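Local coordinates for protein N-alpha-acetyltransferase 30 (Saccharomyces cerevisiae, PDB 6YGA) that catalyses, as the catalytic subunit of the NatC complex, transfer of an acetyl group from acetyl-CoA to the N-terminal methionine of proteins such as the L-A virus GAG protein, at residues V66-P71 against R78-M83; P44-I49 against D105-E110; N74-G79 against H111-M116; L99-I104 against E131-I136. All coordinates share one frame; numbering follows the deposited sequence.

All four contacts lie in one GNAT acetyltransferase domain built on a mixed seven-stranded sheet with helix 95-109 packed against it. Interaction 1 is the antiparallel hairpin of strands 61-72 and 76-86. Interaction 3, sharing Arg-78 and Gly-79 with it, pairs strand 76-86 in parallel with 114-120; each of interactions 2 and 3 has its centre about 9 Å from that of interaction 1. Interactions 2 and 4 use successive parts of helix 95-109, their centres about 13 Å apart. Along the chain, interaction 1 is nested inside the loop closed by interaction 2, while interactions 2, 3 and 4 interlace, so segments distant in sequence are tied into one compact catalytic domain.

Interaction 1 of 4, residues V66-P71 against R78-M83; sequences VCKMDP and RGYIGM. With EDO (1,2-ethanediol), chain J; EDO (1,2-ethanediol), chain K.
Strands 61-72 and 76-86 form an antiparallel hairpin, regular from Cys-67 onward but broken at its far end by a classic beta bulge, in which Gly-82 and Met-83 both face Val-66. The carbonyl O of Val-66 takes two donors, Gly-82 N at 2.8 Å nearly along the C=O axis and Met-83 N at 3.2 Å on a lone pair. A bulge in the strand equivalent to 76-86 is characteristic of GNAT enzymes, where it helps this strand and the next, 114-120, splay apart to admit acetyl-CoA; the same role is probable here.

From CB, on the same face of the sheet as Tyr-80, Lys-68 sends CG into the crowded position between backbone N and carbonyl carbon (chi1 83°). CG then rests 3.8 Å from Tyr-80 CB, and CD and CE pass obliquely beside Tyr-80 CD2, CE at 4.0 Å. A final bend at chi4 (67°) brings NZ 2.9 Å from Asp-70 OD2, above the carboxylate plane. NZ also donates to a water that bridges to Arg-78 O. Tyr-80 sends its OH to Glu-118. Lysine thus serves twice: its methylenes pack on an aromatic neighbour, while its charge is probably balanced by Asp-70, and the water takes a further N-H.

Interaction 2 of 4, residues P44-I49 against D105-E110; sequences PELTYI and DKMQRE
Lys-106 carries most of this contact with the alkyl part of its side chain. CG stands anti to the backbone N (chi1 174°), and one bend at chi2 (61°) lays the chain across the 44-49 segment, crossing Glu-45, Leu-46 and Tyr-48 at about right angles. Here the packing is close. Tyr-48 sets its OH 3.6 Å from Lys-106 CB. Leu-46 CD2 reaches Lys-106 CG at 3.7 Å, and the carbonyl O of Glu-45 lies against the same CG. Leu-46 CD2 also meets Met-107 CG at 3.9 Å; a single leucine methyl thus fits between the two helix side chains, and the unbranched selenomethionine chain, buried, runs on toward Cys-67 of strand 61-72. No hydrogen bond links the segments.

The outer side is looser and polar, and its charges are paired within segment 105-110. Lys-106 NZ passes beyond Glu-45 to a salt bridge with OE2 of Glu-110, the residue just past the helix end, at 3.2 Å. Arg-109, exposed, turns back one helical turn so that NE meets Asp-105 OD1 at 2.6 Å, the oxygen almost in the guanidinium plane, while Lys-106 CA lies against one face of that group.

Helix 95-109 thereby lies against the start of strand 47-52. Leu-46 also touches Met-69 of strand 61-72, and Phe-578 of the neighbouring Naa35 subunit packs on Asp-105 and Gln-108.

Interaction 3 of 4, residues N74-G79 against H111-M116; sequences NVRLRG and HCDEIM
A beta-alpha-beta unit of the GNAT fold is closed here: strand 76-86, helix 95-109 and strand 114-120, with the two strands as parallel neighbours. Gly-79 N donates to Glu-114 O at 2.7 Å and Gly-79 O accepts from Met-116 N at 2.8 Å, the ladder of a parallel pair. At its entrance Asp-113 gives its backbone N to Leu-77 O and takes Leu-77 N on the anti lone pair of OD2, 2.8 Å away; the short carboxylate thus stands in for a backbone acceptor, while OD1 is held by Thr-159. His-111, with positive phi, is the C-prime residue of the Schellman motif that ends the helix.

Glu-114, buried, divides its carboxylate between two arginines. OE2 receives NE and NH2 of Arg-78, NH2 at 2.7 Å, and OE1 receives NE and NH2 of Arg-76, NH2 at 3.1 Å; both grips are side-on. This double positive environment would probably keep the glutamate ionised. Arg-76 is further steadied by Asp-113 CB, over the centre of one guanidinium face. On the opposite side of the sheet, glycine's lack of a side chain lets Ile-115 CD1 lie 4.0 Å from Gly-79 CA.

Interaction 4 of 4, residues L99-I104 against E131-I136; sequences LVEIAI and EGMGFI
Residues 99-104 form a regular piece of helix 95-109, with Ala-103 N and Ile-104 N bonded back to the carbonyls of Leu-99 and Val-100, whereas 131-136 is the turn that leaves helix 124-131. A type I beta turn from Glu-131 to Gly-134 closes with Gly-134 N on Glu-131 O at 3.2 Å. Gly-134 then takes a positive phi (118°) and completes a Schellman motif; at these backbone angles a CB would jam against the preceding carbonyl, so glycine belongs here. The backbones stay well apart, Glu-101 CA and Met-133 CA being 8.7 Å from each other, and side chains fill the gap.

Met-133, a selenomethionine, does the bridging. Its chain runs extended through chi2 and bends only at chi3 (60°), which puts SE 3.5 Å from Val-100 CG1 and the terminal CE between Glu-101 CG and Ile-104 CD1, each at 3.7 Å. In GNAT enzymes the helix that carries these residues follows the loop that binds the pyrophosphate of acetyl-CoA, and here its flank is tied to the turn leading into strand 136-141. A long, unbranched side chain is apt for spanning such a gap; Val-100 meets it with a branch methyl, CG1, and Ile-104 with the CD1 methyl at the end of its longer arm. Ile-104 CD1 also meets Phe-135 tip to tip, lying in the plane of the ring at its edge, 3.8 Å from CE1. Tyr-130 packs edge-to-face with the same phenyl ring. From the neighbouring Naa35 subunit, Phe-578 packs on Glu-101, Ile-104 and Met-133, and Lys-461 forms a salt bridge with Glu-131.

Interaction 1 of 4, residues V66-P71 against R78-M83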
# COMPACT_ATOMS: atom_id res chain seq x y z
N VAL A 66 -25.74 -6.92 2.16
CA VAL A 66 -26.06 -5.50 2.23
C VAL A 66 -25.32 -4.80 1.09
O VAL A 66 -24.10 -4.93 0.97
CB VAL A 66 -25.66 -4.89 3.58
CG1 VAL A 66 -26.11 -3.45 3.66
CG2 VAL A 66 -26.27 -5.69 4.72
N CYS A 67 -26.06 -4.07 0.26
CA CYS A 67 -25.51 -3.49 -0.95
C CYS A 67 -25.95 -2.04 -1.10
O CYS A 67 -26.94 -1.60 -0.51
CB CYS A 67 -25.93 -4.28 -2.20
SG CYS A 67 -25.51 -6.03 -2.11
N LYS A 68 -25.19 -1.29 -1.90
CA LYS A 68 -25.52 0.06 -2.30
C LYS A 68 -25.19 0.22 -3.78
O LYS A 68 -24.52 -0.61 -4.38
CB LYS A 68 -24.76 1.11 -1.47
CG LYS A 68 -23.36 1.37 -1.98
CD LYS A 68 -22.61 2.37 -1.12
CE LYS A 68 -21.35 2.87 -1.83
NZ LYS A 68 -21.68 3.68 -3.04
N MSE A 69 -25.68 1.31 -4.36
CA MSE A 69 -25.27 1.68 -5.72
C MSE A 69 -25.23 3.20 -5.87
O MSE A 69 -26.05 3.92 -5.32
CB MSE A 69 -26.21 1.06 -6.76
CG MSE A 69 -27.64 1.56 -6.71
SE MSE A 69 -28.81 0.48 -7.84
CE MSE A 69 -28.46 1.32 -9.56
N ASP A 70 -24.24 3.67 -6.62
CA ASP A 70 -24.04 5.09 -6.85
C ASP A 70 -23.43 5.25 -8.23
O ASP A 70 -22.78 4.33 -8.74
CB ASP A 70 -23.12 5.71 -5.79
CG ASP A 70 -23.87 6.19 -4.57
OD1 ASP A 70 -25.00 6.71 -4.73
OD2 ASP A 70 -23.34 6.05 -3.44
N PRO A 71 -23.63 6.40 -8.88
CA PRO A 71 -22.89 6.67 -10.12
C PRO A 71 -21.40 6.73 -9.85
O PRO A 71 -20.95 7.33 -8.87
CB PRO A 71 -23.45 8.02 -10.57
CG PRO A 71 -23.99 8.65 -9.33
CD PRO A 71 -24.53 7.51 -8.52
N ARG A 78 -22.37 2.03 -10.47
CA ARG A 78 -21.56 1.02 -9.80
C ARG A 78 -22.33 0.45 -8.61
O ARG A 78 -22.59 1.16 -7.63
CB ARG A 78 -20.22 1.61 -9.35
CG ARG A 78 -19.47 0.73 -8.36
CD ARG A 78 -18.03 1.17 -8.21
NE ARG A 78 -17.26 0.92 -9.43
CZ ARG A 78 -15.98 1.24 -9.58
NH1 ARG A 78 -15.32 1.84 -8.60
NH2 ARG A 78 -15.36 0.97 -10.72
N GLY A 79 -22.70 -0.82 -8.71
CA GLY A 79 -23.19 -1.53 -7.55
C GLY A 79 -22.05 -1.91 -6.62
O GLY A 79 -20.91 -2.12 -7.05
N TYR A 80 -22.36 -2.00 -5.33
CA TYR A 80 -21.34 -2.26 -4.32
C TYR A 80 -21.89 -3.23 -3.28
O TYR A 80 -22.99 -3.03 -2.76
CB TYR A 80 -20.90 -0.95 -3.65
CG TYR A 80 -19.88 -1.14 -2.54
CD1 TYR A 80 -18.57 -1.49 -2.84
CD2 TYR A 80 -20.24 -0.96 -1.21
CE1 TYR A 80 -17.64 -1.66 -1.84
CE2 TYR A 80 -19.31 -1.13 -0.20
CZ TYR A 80 -18.02 -1.48 -0.52
OH TYR A 80 -17.09 -1.65 0.49
N ILE A 81 -21.12 -4.27 -2.98
CA ILE A 81 -21.48 -5.26 -1.97
C ILE A 81 -20.73 -4.89 -0.69
O ILE A 81 -19.51 -5.06 -0.60
CB ILE A 81 -21.14 -6.68 -2.42
CG1 ILE A 81 -21.94 -7.04 -3.68
CG2 ILE A 81 -21.41 -7.69 -1.31
CD1 ILE A 81 -21.67 -8.43 -4.21
N GLY A 82 -21.46 -4.36 0.29
CA GLY A 82 -20.85 -3.90 1.52
C GLY A 82 -20.60 -5.00 2.54
O GLY A 82 -19.50 -5.12 3.08
N MSE A 83 -21.63 -5.81 2.80
CA MSE A 83 -21.52 -6.88 3.79
C MSE A 83 -22.16 -8.19 3.34
O MSE A 83 -23.18 -8.20 2.65
CB MSE A 83 -22.13 -6.44 5.12
CG MSE A 83 -21.39 -5.32 5.81
SE MSE A 83 -22.11 -3.55 5.42
CE MSE A 83 -23.66 -3.59 6.61
C1 EDO J . -28.46 4.88 -8.36
O1 EDO J . -27.81 5.71 -7.38
C2 EDO J . -29.55 5.67 -9.08
O2 EDO J . -28.97 6.77 -9.79
C1 EDO K . -17.21 -8.87 0.19
O1 EDO K . -17.15 -10.18 0.77
C2 EDO K . -18.31 -8.07 0.88
O2 EDO K . -17.99 -7.95 2.27
O HOH W 1 -21.03 2.75 -5.84

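Interaction 2 of 4, residues P44-I49 against D105-E110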
# COMPACT_ATOMS: atom_id res chain seq x y z
N PRO A 44 -32.89 0.42 0.74
CA PRO A 44 -33.59 -0.73 1.34
C PRO A 44 -33.80 -1.86 0.35
O PRO A 44 -33.86 -3.02 0.76
CB PRO A 44 -34.92 -0.12 1.81
CG PRO A 44 -35.13 1.03 0.90
CD PRO A 44 -33.77 1.60 0.62
N GLU A 45 -33.90 -1.55 -0.94
CA GLU A 45 -34.16 -2.57 -1.94
C GLU A 45 -32.94 -3.41 -2.28
O GLU A 45 -33.05 -4.36 -3.06
CB GLU A 45 -34.70 -1.91 -3.22
CG GLU A 45 -33.68 -1.09 -3.99
CD GLU A 45 -33.44 0.29 -3.39
OE1 GLU A 45 -34.10 0.63 -2.38
OE2 GLU A 45 -32.61 1.04 -3.94
N LEU A 46 -31.77 -3.08 -1.71
CA LEU A 46 -30.52 -3.75 -2.04
C LEU A 46 -29.97 -4.57 -0.87
O LEU A 46 -28.78 -4.90 -0.85
CB LEU A 46 -29.49 -2.72 -2.51
CG LEU A 46 -29.89 -1.91 -3.75
CD1 LEU A 46 -28.75 -0.99 -4.18
CD2 LEU A 46 -30.31 -2.83 -4.88
N THR A 47 -30.82 -4.89 0.11
CA THR A 47 -30.44 -5.75 1.22
C THR A 47 -31.38 -6.95 1.26
O THR A 47 -32.60 -6.78 1.23
CB THR A 47 -30.49 -4.99 2.55
OG1 THR A 47 -29.49 -3.96 2.55
CG2 THR A 47 -30.22 -5.93 3.71
N TYR A 48 -30.80 -8.15 1.32
CA TYR A 48 -31.57 -9.38 1.32
C TYR A 48 -31.19 -10.23 2.52
O TYR A 48 -30.07 -10.15 3.03
CB TYR A 48 -31.33 -10.18 0.03
CG TYR A 48 -32.06 -9.62 -1.17
CD1 TYR A 48 -31.52 -8.57 -1.90
CD2 TYR A 48 -33.29 -10.14 -1.56
CE1 TYR A 48 -32.19 -8.05 -3.00
CE2 TYR A 48 -33.96 -9.63 -2.65
CZ TYR A 48 -33.41 -8.58 -3.36
OH TYR A 48 -34.09 -8.07 -4.45
N ILE A 49 -32.14 -11.04 2.97
CA ILE A 49 -31.92 -11.96 4.08
C ILE A 49 -32.26 -13.37 3.62
O ILE A 49 -33.01 -13.59 2.66
CB ILE A 49 -32.75 -11.59 5.33
CG1 ILE A 49 -34.22 -11.38 4.96
CG2 ILE A 49 -32.17 -10.35 6.00
CD1 ILE A 49 -35.12 -11.10 6.14
N ASP A 105 -28.52 -9.83 -9.25
CA ASP A 105 -29.67 -9.83 -10.14
C ASP A 105 -30.53 -8.59 -9.93
O ASP A 105 -31.03 -7.99 -10.89
CB ASP A 105 -30.49 -11.11 -9.94
CG ASP A 105 -31.66 -11.22 -10.90
OD1 ASP A 105 -32.68 -10.53 -10.69
OD2 ASP A 105 -31.56 -12.00 -11.87
N LYS A 106 -30.70 -8.17 -8.67
CA LYS A 106 -31.46 -6.96 -8.38
C LYS A 106 -30.75 -5.72 -8.92
O LYS A 106 -31.38 -4.85 -9.53
CB LYS A 106 -31.69 -6.84 -6.88
CG LYS A 106 -32.35 -5.54 -6.43
CD LYS A 106 -33.73 -5.37 -7.05
CE LYS A 106 -34.43 -4.12 -6.54
NZ LYS A 106 -35.75 -3.92 -7.19
N MSE A 107 -29.44 -5.64 -8.71
CA MSE A 107 -28.67 -4.48 -9.14
C MSE A 107 -28.56 -4.42 -10.66
O MSE A 107 -28.57 -3.33 -11.24
CB MSE A 107 -27.28 -4.49 -8.49
CG MSE A 107 -27.32 -4.28 -6.97
SE MSE A 107 -25.59 -4.00 -6.12
CE MSE A 107 -25.02 -5.86 -5.92
N GLN A 108 -28.50 -5.58 -11.32
CA GLN A 108 -28.53 -5.59 -12.78
C GLN A 108 -29.88 -5.09 -13.30
O GLN A 108 -29.93 -4.31 -14.26
CB GLN A 108 -28.24 -6.99 -13.31
CG GLN A 108 -28.30 -7.08 -14.83
CD GLN A 108 -27.77 -8.40 -15.35
OE1 GLN A 108 -28.18 -9.47 -14.90
NE2 GLN A 108 -26.86 -8.32 -16.31
N ARG A 109 -30.97 -5.53 -12.68
CA ARG A 109 -32.29 -5.04 -13.06
C ARG A 109 -32.45 -3.56 -12.73
O ARG A 109 -33.29 -2.89 -13.34
CB ARG A 109 -33.39 -5.86 -12.39
CG ARG A 109 -33.60 -7.24 -13.02
CD ARG A 109 -34.76 -8.02 -12.39
NE ARG A 109 -34.38 -8.65 -11.13
CZ ARG A 109 -34.85 -8.29 -9.94
NH1 ARG A 109 -35.73 -7.30 -9.84
NH2 ARG A 109 -34.45 -8.92 -8.85
N GLU A 110 -31.65 -3.04 -11.80
CA GLU A 110 -31.59 -1.61 -11.55
C GLU A 110 -30.58 -0.90 -12.44
O GLU A 110 -30.24 0.26 -12.18
CB GLU A 110 -31.27 -1.34 -10.07
CG GLU A 110 -32.39 -1.78 -9.13
CD GLU A 110 -33.73 -1.12 -9.45
OE1 GLU A 110 -33.73 0.07 -9.81
OE2 GLU A 110 -34.77 -1.80 -9.35

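Interaction 3 of 4, residues N74-G79 against H111-M116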
# COMPACT_ATOMS: atom_id res chain seq x y z
N ASN A 74 -19.18 9.83 -14.03
CA ASN A 74 -20.48 10.44 -14.22
C ASN A 74 -21.41 9.58 -15.06
O ASN A 74 -22.62 9.83 -15.05
CB ASN A 74 -20.34 11.82 -14.91
CG ASN A 74 -19.33 12.73 -14.21
OD1 ASN A 74 -19.57 13.21 -13.10
ND2 ASN A 74 -18.22 12.99 -14.88
N VAL A 75 -20.89 8.56 -15.74
CA VAL A 75 -21.61 7.89 -16.82
C VAL A 75 -21.97 6.45 -16.51
O VAL A 75 -22.72 5.84 -17.28
CB VAL A 75 -20.80 7.94 -18.13
CG1 VAL A 75 -20.67 9.38 -18.62
CG2 VAL A 75 -19.42 7.32 -17.94
N ARG A 76 -21.47 5.88 -15.41
CA ARG A 76 -21.70 4.48 -15.10
C ARG A 76 -22.23 4.31 -13.69
O ARG A 76 -21.81 5.02 -12.76
CB ARG A 76 -20.42 3.65 -15.29
CG ARG A 76 -20.01 3.51 -16.75
CD ARG A 76 -18.68 2.81 -16.93
NE ARG A 76 -18.71 1.40 -16.53
CZ ARG A 76 -19.19 0.41 -17.28
NH1 ARG A 76 -19.69 0.67 -18.48
NH2 ARG A 76 -19.18 -0.83 -16.83
N LEU A 77 -23.17 3.38 -13.53
CA LEU A 77 -23.72 3.02 -12.23
C LEU A 77 -22.93 1.85 -11.66
O LEU A 77 -22.83 0.80 -12.31
CB LEU A 77 -25.20 2.66 -12.33
CG LEU A 77 -26.17 3.83 -12.39
CD1 LEU A 77 -27.61 3.33 -12.44
CD2 LEU A 77 -25.95 4.75 -11.21
N ARG A 78 -22.37 2.03 -10.47
CA ARG A 78 -21.56 1.02 -9.80
C ARG A 78 -22.33 0.45 -8.61
O ARG A 78 -22.59 1.16 -7.63
CB ARG A 78 -20.22 1.61 -9.35
CG ARG A 78 -19.47 0.73 -8.36
CD ARG A 78 -18.03 1.17 -8.21
NE ARG A 78 -17.26 0.92 -9.43
CZ ARG A 78 -15.98 1.24 -9.58
NH1 ARG A 78 -15.32 1.84 -8.60
NH2 ARG A 78 -15.36 0.97 -10.72
N GLY A 79 -22.70 -0.82 -8.71
CA GLY A 79 -23.19 -1.53 -7.55
C GLY A 79 -22.05 -1.91 -6.62
O GLY A 79 -20.91 -2.12 -7.05
N HIS A 111 -30.08 -1.58 -13.48
CA HIS A 111 -29.26 -0.97 -14.52
C HIS A 111 -27.86 -0.61 -14.04
O HIS A 111 -27.23 0.31 -14.57
CB HIS A 111 -29.96 0.26 -15.11
CG HIS A 111 -31.36 0.00 -15.56
ND1 HIS A 111 -32.47 0.38 -14.82
CD2 HIS A 111 -31.84 -0.58 -16.68
CE1 HIS A 111 -33.57 0.03 -15.47
NE2 HIS A 111 -33.21 -0.55 -16.60
N CYS A 112 -27.36 -1.31 -13.02
CA CYS A 112 -25.96 -1.18 -12.65
C CYS A 112 -25.08 -1.63 -13.81
O CYS A 112 -25.37 -2.63 -14.47
CB CYS A 112 -25.64 -2.00 -11.40
SG CYS A 112 -26.05 -1.19 -9.83
N ASP A 113 -24.03 -0.86 -14.07
CA ASP A 113 -23.08 -1.23 -15.12
C ASP A 113 -21.99 -2.16 -14.62
O ASP A 113 -21.35 -2.84 -15.43
CB ASP A 113 -22.43 0.04 -15.70
CG ASP A 113 -23.44 0.94 -16.38
OD1 ASP A 113 -24.12 0.47 -17.31
OD2 ASP A 113 -23.55 2.12 -15.98
N GLU A 114 -21.78 -2.23 -13.30
CA GLU A 114 -20.73 -3.05 -12.73
C GLU A 114 -21.00 -3.24 -11.25
O GLU A 114 -21.71 -2.46 -10.62
CB GLU A 114 -19.35 -2.42 -12.95
CG GLU A 114 -19.19 -1.07 -12.27
CD GLU A 114 -18.12 -0.22 -12.90
OE1 GLU A 114 -17.81 -0.43 -14.09
OE2 GLU A 114 -17.58 0.67 -12.21
N ILE A 115 -20.42 -4.31 -10.70
CA ILE A 115 -20.50 -4.61 -9.28
C ILE A 115 -19.09 -4.61 -8.72
O ILE A 115 -18.18 -5.21 -9.30
CB ILE A 115 -21.18 -5.97 -9.03
CG1 ILE A 115 -22.48 -6.07 -9.83
CG2 ILE A 115 -21.46 -6.17 -7.55
CD1 ILE A 115 -23.53 -5.08 -9.37
N MSE A 116 -18.90 -3.93 -7.59
CA MSE A 116 -17.58 -3.84 -6.98
C MSE A 116 -17.60 -4.27 -5.52
O MSE A 116 -18.55 -3.98 -4.79
CB MSE A 116 -17.04 -2.41 -7.10
CG MSE A 116 -15.57 -2.25 -6.73
SE MSE A 116 -15.26 -1.97 -4.83
CE MSE A 116 -15.64 -0.07 -4.73

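Interaction 4 of 4, residues L99-I104 against E131-I136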
# COMPACT_ATOMS: atom_id res chain seq x y z
N LEU A 99 -27.30 -15.59 -1.99
CA LEU A 99 -27.53 -14.20 -1.61
C LEU A 99 -26.80 -13.25 -2.55
O LEU A 99 -27.34 -12.19 -2.91
CB LEU A 99 -27.08 -13.98 -0.16
CG LEU A 99 -28.03 -14.45 0.94
CD1 LEU A 99 -27.32 -14.51 2.28
CD2 LEU A 99 -29.23 -13.52 1.02
N VAL A 100 -25.58 -13.59 -2.96
CA VAL A 100 -24.87 -12.76 -3.92
C VAL A 100 -25.60 -12.75 -5.25
O VAL A 100 -25.75 -11.69 -5.88
CB VAL A 100 -23.41 -13.24 -4.07
CG1 VAL A 100 -22.69 -12.44 -5.14
CG2 VAL A 100 -22.67 -13.13 -2.75
N GLU A 101 -26.09 -13.91 -5.69
CA GLU A 101 -26.77 -13.99 -6.98
C GLU A 101 -28.05 -13.17 -7.00
O GLU A 101 -28.34 -12.49 -7.99
CB GLU A 101 -27.06 -15.45 -7.33
CG GLU A 101 -25.84 -16.25 -7.75
CD GLU A 101 -26.17 -17.70 -8.07
OE1 GLU A 101 -27.20 -18.20 -7.57
OE2 GLU A 101 -25.40 -18.34 -8.82
N ILE A 102 -28.82 -13.21 -5.91
CA ILE A 102 -30.08 -12.47 -5.90
C ILE A 102 -29.82 -10.97 -5.77
O ILE A 102 -30.58 -10.15 -6.30
CB ILE A 102 -31.01 -12.99 -4.79
CG1 ILE A 102 -32.40 -12.36 -4.91
CG2 ILE A 102 -30.43 -12.72 -3.41
CD1 ILE A 102 -33.41 -12.94 -3.95
N ALA A 103 -28.72 -10.58 -5.11
CA ALA A 103 -28.39 -9.16 -4.99
C ALA A 103 -27.88 -8.61 -6.32
O ALA A 103 -28.27 -7.51 -6.73
CB ALA A 103 -27.37 -8.95 -3.88
N ILE A 104 -26.99 -9.35 -6.99
CA ILE A 104 -26.49 -8.89 -8.28
C ILE A 104 -27.62 -8.85 -9.30
O ILE A 104 -27.69 -7.95 -10.14
CB ILE A 104 -25.32 -9.79 -8.75
CG1 ILE A 104 -24.14 -9.67 -7.79
CG2 ILE A 104 -24.89 -9.42 -10.17
CD1 ILE A 104 -22.93 -10.48 -8.21
N GLU A 131 -14.98 -14.94 -8.01
CA GLU A 131 -14.34 -15.14 -9.30
C GLU A 131 -15.05 -16.20 -10.13
O GLU A 131 -15.02 -16.15 -11.36
CB GLU A 131 -12.86 -15.49 -9.11
CG GLU A 131 -12.05 -14.35 -8.52
CD GLU A 131 -10.73 -14.80 -7.92
OE1 GLU A 131 -10.38 -15.99 -8.07
OE2 GLU A 131 -10.05 -13.97 -7.29
N GLY A 132 -15.71 -17.16 -9.47
CA GLY A 132 -16.52 -18.12 -10.18
C GLY A 132 -17.73 -17.52 -10.87
O GLY A 132 -18.30 -18.16 -11.76
N MSE A 133 -18.13 -16.31 -10.48
CA MSE A 133 -19.29 -15.65 -11.08
C MSE A 133 -18.87 -14.70 -12.18
O MSE A 133 -19.71 -14.12 -12.87
CB MSE A 133 -20.09 -14.90 -10.01
CG MSE A 133 -20.56 -15.77 -8.87
SE MSE A 133 -21.59 -14.75 -7.57
CE MSE A 133 -23.01 -14.12 -8.73
N GLY A 134 -17.56 -14.52 -12.35
CA GLY A 134 -17.01 -13.68 -13.39
C GLY A 134 -16.22 -12.50 -12.89
O GLY A 134 -15.64 -11.78 -13.70
N PHE A 135 -16.18 -12.28 -11.57
CA PHE A 135 -15.36 -11.22 -11.01
C PHE A 135 -13.90 -11.44 -11.36
O PHE A 135 -13.42 -12.58 -11.42
CB PHE A 135 -15.53 -11.17 -9.49
CG PHE A 135 -16.78 -10.47 -9.02
CD1 PHE A 135 -17.98 -11.16 -8.92
CD2 PHE A 135 -16.75 -9.13 -8.66
CE1 PHE A 135 -19.13 -10.53 -8.47
CE2 PHE A 135 -17.89 -8.49 -8.22
CZ PHE A 135 -19.08 -9.19 -8.13
N ILE A 136 -13.18 -10.35 -11.59
CA ILE A 136 -11.74 -10.38 -11.74
C ILE A 136 -11.13 -9.33 -10.83
O ILE A 136 -11.77 -8.33 -10.47
CB ILE A 136 -11.28 -10.16 -13.20
CG1 ILE A 136 -11.84 -8.85 -13.75
CG2 ILE A 136 -11.68 -11.34 -14.07
CD1 ILE A 136 -11.37 -8.53 -15.16